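Local atomic coordinates of probable glutaredoxin ssr2061 (Synechocystis sp., PDB entry 4MJE), a protein that probably acts as a glutathione-disulfide oxidoreductase, reducing protein and low-molecular-weight disulfides with electrons supplied by NADPH through glutathione reductase. Residues A[21-26]-A[47-52]; A[17-22]-A[73-78]. The protein carries 1 engineered substitution. All coordinates share one frame; numbering follows the deposited sequence. Where two conformers were deposited one is given.

Interaction 1 (A[21-26]-A[47-52]); sequences YTWSTC and CIDGDN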
ATOM      1  N   TYR A  21       2.333  -1.329   6.245  1.00  3.54           N
ATOM      2  CA  TYR A  21       2.828  -1.780   7.535  1.00  3.33           C
ATOM      3  C   TYR A  21       1.673  -1.807   8.541  1.00  3.47           C
ATOM      4  O   TYR A  21       0.898  -0.848   8.644  1.00  3.78           O
ATOM      5  CB  TYR A  21       3.915  -0.859   8.098  1.00  4.38           C
ATOM      6  CG  TYR A  21       5.178  -0.663   7.292  1.00  3.57           C
ATOM      7  CD1 TYR A  21       6.391  -1.188   7.719  1.00  4.62           C
ATOM      8  CD2 TYR A  21       5.185   0.142   6.154  1.00  4.47           C
ATOM      9  CE1 TYR A  21       7.563  -0.949   7.009  1.00  4.25           C
ATOM     10  CE2 TYR A  21       6.350   0.378   5.450  1.00  4.77           C
ATOM     11  CZ  TYR A  21       7.513  -0.162   5.882  1.00  4.41           C
ATOM     12  OH  TYR A  21       8.669   0.110   5.190  1.00  5.75           O
ATOM     13  N   THR A  22       1.561  -2.906   9.282  1.00  3.77           N
ATOM     14  CA  THR A  22       0.410  -3.102  10.151  1.00  3.15           C
ATOM     15  C   THR A  22       0.778  -3.788  11.463  1.00  3.64           C
ATOM     16  O   THR A  22       1.822  -4.427  11.587  1.00  4.07           O
ATOM     17  CB  THR A  22      -0.618  -4.043   9.500  1.00  3.55           C
ATOM     18  OG1 THR A  22      -0.016  -5.324   9.359  1.00  4.33           O
ATOM     19  CG2 THR A  22      -1.089  -3.565   8.154  1.00  4.43           C
ATOM     20  N   TRP A  23      -0.133  -3.659  12.433  1.00  3.71           N
ATOM     21  CA  TRP A  23      -0.349  -4.705  13.416  1.00  4.90           C
ATOM     22  C   TRP A  23      -1.648  -5.404  13.007  1.00  3.64           C
ATOM     23  O   TRP A  23      -2.618  -4.753  12.632  1.00  4.62           O
ATOM     24  CB  TRP A  23      -0.434  -4.137  14.845  1.00  3.51           C
ATOM     25  CG  TRP A  23       0.889  -4.012  15.516  1.00  3.00           C
ATOM     26  CD1 TRP A  23       2.114  -3.999  14.911  1.00  3.87           C
ATOM     27  CD2 TRP A  23       1.130  -3.887  16.929  1.00  4.63           C
ATOM     28  NE1 TRP A  23       3.103  -3.878  15.859  1.00  4.39           N
ATOM     29  CE2 TRP A  23       2.523  -3.811  17.104  1.00  4.35           C
ATOM     30  CE3 TRP A  23       0.300  -3.826  18.060  1.00  3.99           C
ATOM     31  CZ2 TRP A  23       3.111  -3.687  18.362  1.00  4.32           C
ATOM     32  CZ3 TRP A  23       0.888  -3.688  19.301  1.00  4.61           C
ATOM     33  CH2 TRP A  23       2.274  -3.619  19.442  1.00  5.46           C
ATOM     34  N   SER A  24      -1.641  -6.731  13.054  1.00  3.81           N
ATOM     35  CA  SER A  24      -2.737  -7.545  12.537  1.00  4.65           C
ATOM     36  C   SER A  24      -4.069  -7.205  13.179  1.00  4.83           C
ATOM     37  O   SER A  24      -5.129  -7.263  12.542  1.00  5.05           O
ATOM     38  CB  SER A  24      -2.439  -9.033  12.742  1.00  6.82           C
ATOM     39  OG  SER A  24      -2.275  -9.338  14.100  1.00  6.07           O
ATOM     40  N   THR A  25      -4.024  -6.844  14.459  1.00  4.41           N
ATOM     41  CA  THR A  25      -5.226  -6.642  15.265  1.00  4.38           C
ATOM     42  C   THR A  25      -5.527  -5.166  15.542  1.00  4.86           C
ATOM     43  O   THR A  25      -6.411  -4.844  16.332  1.00  5.77           O
ATOM     44  CB  THR A  25      -5.096  -7.405  16.587  1.00  4.36           C
ATOM     45  OG1 THR A  25      -3.806  -7.133  17.147  1.00  4.81           O
ATOM     46  CG2 THR A  25      -5.237  -8.911  16.360  1.00  4.37           C
ATOM     47  N   CYS A  26      -4.804  -4.269  14.892  1.00  4.05           N
ATOM     48  CA  CYS A  26      -5.108  -2.845  15.004  1.00  3.65           C
ATOM     49  C   CYS A  26      -6.324  -2.517  14.148  1.00  4.19           C
ATOM     50  O   CYS A  26      -6.367  -2.880  12.970  1.00  4.07           O
ATOM     51  CB  CYS A  26      -3.894  -2.047  14.546  1.00  3.73           C
ATOM     52  SG  CYS A  26      -4.249  -0.293  14.146  1.00  4.94           S
ATOM     53  N   CYS A  47       3.384  -7.175   8.351  1.00  4.12           N
ATOM     54  CA  CYS A  47       2.796  -7.298   9.656  0.86  4.17           C
ATOM     55  C   CYS A  47       3.895  -7.369  10.696  1.00  5.14           C
ATOM     56  O   CYS A  47       4.670  -8.329  10.747  1.00  6.33           O
ATOM     57  CB  CYS A  47       1.875  -8.505   9.712  0.86  4.54           C
ATOM     58  SG  CYS A  47       1.103  -8.751  11.271  0.86  8.69           S
ATOM     59  N   ILE A  48       3.960  -6.325  11.512  1.00  4.51           N
ATOM     60  CA  ILE A  48       5.098  -6.143  12.394  1.00  5.06           C
ATOM     61  C   ILE A  48       4.706  -6.239  13.859  1.00  4.68           C
ATOM     62  O   ILE A  48       5.407  -5.683  14.712  1.00  5.04           O
ATOM     63  CB  ILE A  48       5.864  -4.818  12.066  1.00  5.83           C
ATOM     64  CG1 ILE A  48       4.981  -3.580  12.240  1.00  5.89           C
ATOM     65  CG2 ILE A  48       6.390  -4.868  10.628  1.00  6.71           C
ATOM     66  CD1 ILE A  48       5.758  -2.242  12.191  1.00  6.91           C
ATOM     67  N   ASP A  49       3.647  -7.004  14.162  1.00  4.78           N
ATOM     68  CA  ASP A  49       3.256  -7.294  15.554  1.00  5.45           C
ATOM     69  C   ASP A  49       4.484  -7.592  16.407  1.00  6.49           C
ATOM     70  O   ASP A  49       5.236  -8.519  16.114  1.00  7.34           O
ATOM     71  CB  ASP A  49       2.356  -8.539  15.660  1.00  5.39           C
ATOM     72  CG  ASP A  49       1.030  -8.397  14.964  1.00  6.61           C
ATOM     73  OD1 ASP A  49       0.846  -7.496  14.136  1.00  9.28           O
ATOM     74  OD2 ASP A  49       0.147  -9.224  15.260  1.00  7.34           O
ATOM     75  N   GLY A  50       4.669  -6.821  17.470  1.00  7.77           N
ATOM     76  CA  GLY A  50       5.719  -7.089  18.429  1.00  7.58           C
ATOM     77  C   GLY A  50       7.140  -6.885  17.921  1.00  8.63           C
ATOM     78  O   GLY A  50       8.093  -7.258  18.602  1.00 13.38           O
ATOM     79  N   ASP A  51       7.298  -6.260  16.767  1.00  6.62           N
ATOM     80  CA  ASP A  51       8.613  -6.120  16.148  1.00  6.91           C
ATOM     81  C   ASP A  51       9.068  -4.661  16.192  1.00  6.43           C
ATOM     82  O   ASP A  51       8.741  -3.869  15.310  1.00  6.83           O
ATOM     83  CB  ASP A  51       8.553  -6.681  14.724  1.00  7.97           C
ATOM     84  CG  ASP A  51       9.920  -6.949  14.152  1.00  9.91           C
ATOM     85  OD1 ASP A  51      10.829  -6.145  14.414  1.00  9.92           O
ATOM     86  OD2 ASP A  51      10.060  -7.962  13.441  1.00 13.55           O
ATOM     87  N   ASN A  52       9.856  -4.301  17.203  1.00  7.82           N
ATOM     88  CA  ASN A  52      10.272  -2.921  17.348  1.00  9.53           C
ATOM     89  C   ASN A  52      11.252  -2.522  16.253  1.00  9.12           C
ATOM     90  O   ASN A  52      11.207  -1.393  15.763  1.00  9.31           O
ATOM     91  CB  ASN A  52      10.887  -2.630  18.720  1.00 10.55           C
ATOM     92  CG  ASN A  52      11.339  -1.175  18.852  1.00 23.96           C
ATOM     93  OD1 ASN A  52      10.519  -0.267  19.036  1.00 26.52           O
ATOM     94  ND2 ASN A  52      12.641  -0.948  18.737  1.00 15.05           N
TER
HETATM   95  O   HOH W   1       5.965  -2.918  15.870  1.00  7.47           O

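Interaction 2 (A[17-22]-A[73-78]); sequences KIEIYT and IDDQHI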
ATOM      1  N   LYS A  17       3.906  -1.135  -6.944  1.00  9.14           N
ATOM      2  CA  LYS A  17       4.455  -1.638  -5.693  1.00  7.35           C
ATOM      3  C   LYS A  17       3.634  -1.017  -4.552  1.00  4.85           C
ATOM      4  O   LYS A  17       3.724   0.192  -4.300  1.00  6.11           O
ATOM      5  CB  LYS A  17       5.935  -1.244  -5.631  1.00  6.84           C
ATOM      6  CG  LYS A  17       6.670  -1.727  -4.408  1.00  8.92           C
ATOM      7  CD  LYS A  17       8.025  -1.058  -4.329  1.00  8.80           C
ATOM      8  CE  LYS A  17       8.779  -1.450  -3.091  1.00  7.69           C
ATOM      9  NZ  LYS A  17      10.055  -0.695  -2.985  1.00  7.86           N
ATOM     10  N   ILE A  18       2.819  -1.832  -3.892  1.00  4.57           N
ATOM     11  CA  ILE A  18       1.929  -1.367  -2.841  1.00  4.28           C
ATOM     12  C   ILE A  18       2.314  -2.042  -1.537  1.00  3.71           C
ATOM     13  O   ILE A  18       2.367  -3.266  -1.457  1.00  4.51           O
ATOM     14  CB  ILE A  18       0.460  -1.662  -3.182  1.00  5.03           C
ATOM     15  CG1 ILE A  18       0.092  -0.999  -4.519  1.00  6.16           C
ATOM     16  CG2 ILE A  18      -0.454  -1.167  -2.075  1.00  5.78           C
ATOM     17  CD1 ILE A  18      -1.232  -1.436  -5.106  1.00  8.63           C
ATOM     18  N   GLU A  19       2.616  -1.234  -0.517  1.00  3.38           N
ATOM     19  CA  GLU A  19       3.104  -1.720   0.768  1.00  3.16           C
ATOM     20  C   GLU A  19       2.278  -1.139   1.896  1.00  3.24           C
ATOM     21  O   GLU A  19       1.967   0.060   1.893  1.00  4.19           O
ATOM     22  CB  GLU A  19       4.554  -1.307   1.009  1.00  4.13           C
ATOM     23  CG  GLU A  19       5.526  -1.755  -0.059  1.00  4.76           C
ATOM     24  CD  GLU A  19       6.829  -0.996   0.030  1.00  4.82           C
ATOM     25  OE1 GLU A  19       7.793  -1.510   0.639  1.00  5.55           O
ATOM     26  OE2 GLU A  19       6.899   0.129  -0.498  1.00  7.65           O
ATOM     27  N   ILE A  20       1.945  -1.984   2.861  1.00  2.88           N
ATOM     28  CA  ILE A  20       1.291  -1.497   4.069  1.00  2.57           C
ATOM     29  C   ILE A  20       1.889  -2.162   5.299  1.00  3.31           C
ATOM     30  O   ILE A  20       1.994  -3.389   5.353  1.00  3.42           O
ATOM     31  CB  ILE A  20      -0.249  -1.716   4.022  1.00  2.73           C
ATOM     32  CG1 ILE A  20      -0.898  -1.121   5.275  1.00  2.77           C
ATOM     33  CG2 ILE A  20      -0.633  -3.191   3.829  1.00  3.74           C
ATOM     34  CD1 ILE A  20      -2.392  -1.066   5.239  1.00  4.66           C
ATOM     35  N   TYR A  21       2.333  -1.329   6.245  1.00  3.54           N
ATOM     36  CA  TYR A  21       2.828  -1.780   7.535  1.00  3.33           C
ATOM     37  C   TYR A  21       1.673  -1.807   8.541  1.00  3.47           C
ATOM     38  O   TYR A  21       0.898  -0.848   8.644  1.00  3.78           O
ATOM     39  CB  TYR A  21       3.915  -0.859   8.098  1.00  4.38           C
ATOM     40  CG  TYR A  21       5.178  -0.663   7.292  1.00  3.57           C
ATOM     41  CD1 TYR A  21       6.391  -1.188   7.719  1.00  4.62           C
ATOM     42  CD2 TYR A  21       5.185   0.142   6.154  1.00  4.47           C
ATOM     43  CE1 TYR A  21       7.563  -0.949   7.009  1.00  4.25           C
ATOM     44  CE2 TYR A  21       6.350   0.378   5.450  1.00  4.77           C
ATOM     45  CZ  TYR A  21       7.513  -0.162   5.882  1.00  4.41           C
ATOM     46  OH  TYR A  21       8.669   0.110   5.190  1.00  5.75           O
ATOM     47  N   THR A  22       1.561  -2.906   9.282  1.00  3.77           N
ATOM     48  CA  THR A  22       0.410  -3.102  10.151  1.00  3.15           C
ATOM     49  C   THR A  22       0.778  -3.788  11.463  1.00  3.64           C
ATOM     50  O   THR A  22       1.822  -4.427  11.587  1.00  4.07           O
ATOM     51  CB  THR A  22      -0.618  -4.043   9.500  1.00  3.55           C
ATOM     52  OG1 THR A  22      -0.016  -5.324   9.359  1.00  4.33           O
ATOM     53  CG2 THR A  22      -1.089  -3.565   8.154  1.00  4.43           C
ATOM     54  N   ILE A  73       2.897   3.629  -2.007  1.00  5.28           N
ATOM     55  CA  ILE A  73       2.574   3.206  -3.366  1.00  6.16           C
ATOM     56  C   ILE A  73       3.667   3.732  -4.281  1.00  6.51           C
ATOM     57  O   ILE A  73       3.933   4.931  -4.293  1.00  7.65           O
ATOM     58  CB  ILE A  73       1.197   3.734  -3.827  1.00  7.32           C
ATOM     59  CG1 ILE A  73       0.079   3.180  -2.945  1.00  7.86           C
ATOM     60  CG2 ILE A  73       0.922   3.348  -5.291  1.00  7.61           C
ATOM     61  CD1 ILE A  73      -1.262   3.827  -3.213  1.00  8.49           C
ATOM     62  N   ASP A  74       4.295   2.835  -5.034  1.00  7.34           N
ATOM     63  CA  ASP A  74       5.444   3.155  -5.879  1.00  7.23           C
ATOM     64  C   ASP A  74       6.467   4.005  -5.153  1.00  6.94           C
ATOM     65  O   ASP A  74       6.996   4.980  -5.668  1.00  8.30           O
ATOM     66  CB  ASP A  74       4.992   3.805  -7.176  1.00 12.37           C
ATOM     67  CG  ASP A  74       4.361   2.807  -8.110  1.00 22.45           C
ATOM     68  OD1 ASP A  74       4.622   1.588  -7.923  1.00 15.11           O
ATOM     69  OD2 ASP A  74       3.605   3.230  -9.011  1.00 22.21           O
ATOM     70  N   ASP A  75       6.706   3.591  -3.918  1.00  7.12           N
ATOM     71  CA  ASP A  75       7.742   4.128  -3.047  1.00  7.62           C
ATOM     72  C   ASP A  75       7.396   5.475  -2.443  1.00  7.52           C
ATOM     73  O   ASP A  75       8.169   6.000  -1.653  1.00  8.51           O
ATOM     74  CB  ASP A  75       9.121   4.157  -3.742  1.00  7.58           C
ATOM     75  CG  ASP A  75       9.695   2.776  -3.939  1.00 11.66           C
ATOM     76  OD1 ASP A  75       9.471   1.904  -3.079  1.00 10.31           O
ATOM     77  OD2 ASP A  75      10.370   2.560  -4.954  1.00 15.60           O
ATOM     78  N   GLN A  76       6.228   6.016  -2.774  1.00  7.20           N
ATOM     79  CA  GLN A  76       5.776   7.258  -2.158  1.00  6.78           C
ATOM     80  C   GLN A  76       4.957   6.983  -0.905  1.00  5.77           C
ATOM     81  O   GLN A  76       4.052   6.154  -0.911  1.00  5.66           O
ATOM     82  CB  GLN A  76       4.922   8.049  -3.139  1.00  9.19           C
ATOM     83  CG  GLN A  76       4.470   9.369  -2.560  1.00 10.31           C
ATOM     84  CD  GLN A  76       3.579  10.148  -3.497  1.00 14.78           C
ATOM     85  OE1 GLN A  76       2.804   9.573  -4.269  1.00 18.63           O
ATOM     86  NE2 GLN A  76       3.687  11.470  -3.443  1.00 25.07           N
ATOM     87  N   HIS A  77       5.261   7.694   0.172  1.00  5.57           N
ATOM     88  CA  HIS A  77       4.495   7.604   1.400  1.00  4.87           C
ATOM     89  C   HIS A  77       3.132   8.257   1.213  1.00  7.45           C
ATOM     90  O   HIS A  77       3.028   9.451   0.973  1.00  8.70           O
ATOM     91  CB  HIS A  77       5.257   8.314   2.509  1.00  5.91           C
ATOM     92  CG  HIS A  77       4.652   8.137   3.863  1.00  6.41           C
ATOM     93  ND1 HIS A  77       4.715   9.101   4.842  1.00  8.52           N
ATOM     94  CD2 HIS A  77       3.974   7.101   4.394  1.00  6.26           C
ATOM     95  CE1 HIS A  77       4.098   8.659   5.922  1.00  9.21           C
ATOM     96  NE2 HIS A  77       3.641   7.449   5.677  1.00  7.47           N
ATOM     97  N   ILE A  78       2.084   7.460   1.316  1.00  5.25           N
ATOM     98  CA  ILE A  78       0.703   7.937   1.189  1.00  7.14           C
ATOM     99  C   ILE A  78       0.134   8.370   2.536  1.00  8.82           C
ATOM    100  O   ILE A  78      -0.630   9.333   2.621  1.00  9.60           O
ATOM    101  CB  ILE A  78      -0.186   6.830   0.574  1.00 10.73           C
ATOM    102  CG1 ILE A  78       0.413   6.338  -0.746  1.00 11.26           C
ATOM    103  CG2 ILE A  78      -1.621   7.316   0.389  1.00 11.95           C
ATOM    104  CD1 ILE A  78       0.611   7.433  -1.781  1.00 15.04           C
TER
HETATM  105  O   HOH W   2       5.577   1.443  -2.492  1.00  7.20           O
HETATM  106  O   HOH W   3      11.060   0.216  -6.168  1.00 23.44           O

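Interaction 1 (A[21-26]-A[47-52])
At the C-terminal end of the parallel strand pair 18-22 and 44-47 in this thioredoxin fold, the loop leading to the CxxC motif meets the turn that follows the second strand. The last rung is parallel: Ile48 N donates to Thr22 O over 2.9 Å, almost perfectly straight at 178°. Beyond it both chains turn, type I over Trp23-Cys26 and type II over Ile48-Asp51, and side chains take over. Asp49, its CG beside its own backbone N (chi1 -64°), presents both carboxylate oxygens to Ser24: OD1 accepts from Ser24 N at 2.8 Å and OD2 from Ser24 OG at 2.7 Å, each through its syn lone pair. The first torsion of Ser24 folds OG back over its own backbone, so that hydroxyl and N-H face the same carboxylate, and this two-pronged grip fixes the carboxylate's rotation. An alanine at Ser24 would remove the hydroxyl bond to OD2 and would probably leave the carboxylate held through OD1 alone and freer to rotate. The Trp23 indole lies across the turn, with Asp49 CA over one face as a CH-pi contact, 3.7 Å from the centroid of the five-membered ring, and with Ile48 CG1 in plane at its edge, 3.9 Å from Trp23 CD1. Trp23 NE1 makes a weak, bent bond to Ile48 O (3.1 Å, 125°) and also donates to a water that in turn bonds Asp51 O. Thr22 OG1, packed on Cys47 CA, is hydrogen-bonded to Glu45. Trp23 and Ile48 both touch Arg55 of helix 52-61, which Asp51 caps through Ala54 N; Cys26, N-cap of helix 27-39 and probably redox-active with Cys29, is not disulfide-bonded here and lies at the far end of the Trp23 turn.

Interaction 2 (A[17-22]-A[73-78])
Strands 18-22 and 70-73 run antiparallel here, with Ile18 and Ile73 as a non-hydrogen-bonded pair and Asp74 N donating to Lys17 O over 2.8 Å in the carbonyl plane. Just past Ile73 the chain reverses in a type I' turn to Gln76, the hairpin turn joining 70-73 to 76-79, whose inner residues Asp74 and Asp75 both have positive phi. Both carboxylates of this turn reach Lys17. Asp74 OD1 takes the Lys17 N-H, 3.0 Å from N and straight at 177°, although the donor stands above the carboxylate plane rather than within it. The Lys17 side chain, CG anti to its backbone N (chi1 -178°) and extended throughout, carries its ammonium to the tip of Asp75: NZ and OD1 form a salt bridge at 2.7 Å, on the syn lone pair, with CE lying 3.4 Å from the same Asp75 OD1. One water donates to Lys17 O and Glu19 OE2 and accepts from Asp75 N, so it stitches strand to turn; another donates to Asp75 OD2 and weakly accepts from Lys17 NZ. On the opposite face, Ile18 CG2 and Ile73 CG1 are loosely apposed at 4.5 Å, and both side chains touch Leu97 of helix 93-97. Glu19 OE2 comes within 4.1 Å of Asp75 OD1, a like-charge approach that Lys17 on Asp75, and Arg61 in a salt bridge to Glu19, are likely to offset; Glu19 OE1 is held by Tyr46. With its lysine bound so closely, Asp75 is probably kept ionised despite the neighbouring glutamate.

How the interactions relate
From the N terminus, the chain enters strand 18-22, from which both contacts start: interaction 2 uses its beginning and the preceding Lys17, interaction 1 its end, and their segments overlap at Tyr21 and Thr22. Continuing through helix 27-39 and strand 44-47, the chain returns at 47-52, where interaction 1 closes the right-handed beta-alpha-beta crossover. It then runs on through helix 52-61 and strand 70-73 to the hairpin turn at 73-76, where interaction 2 closes a longer loop that contains the shorter one. The contacts nest without crossing, their centres about 15 Å apart, and tie opposite ends of one strand to its parallel and antiparallel neighbours in the four-stranded sheet.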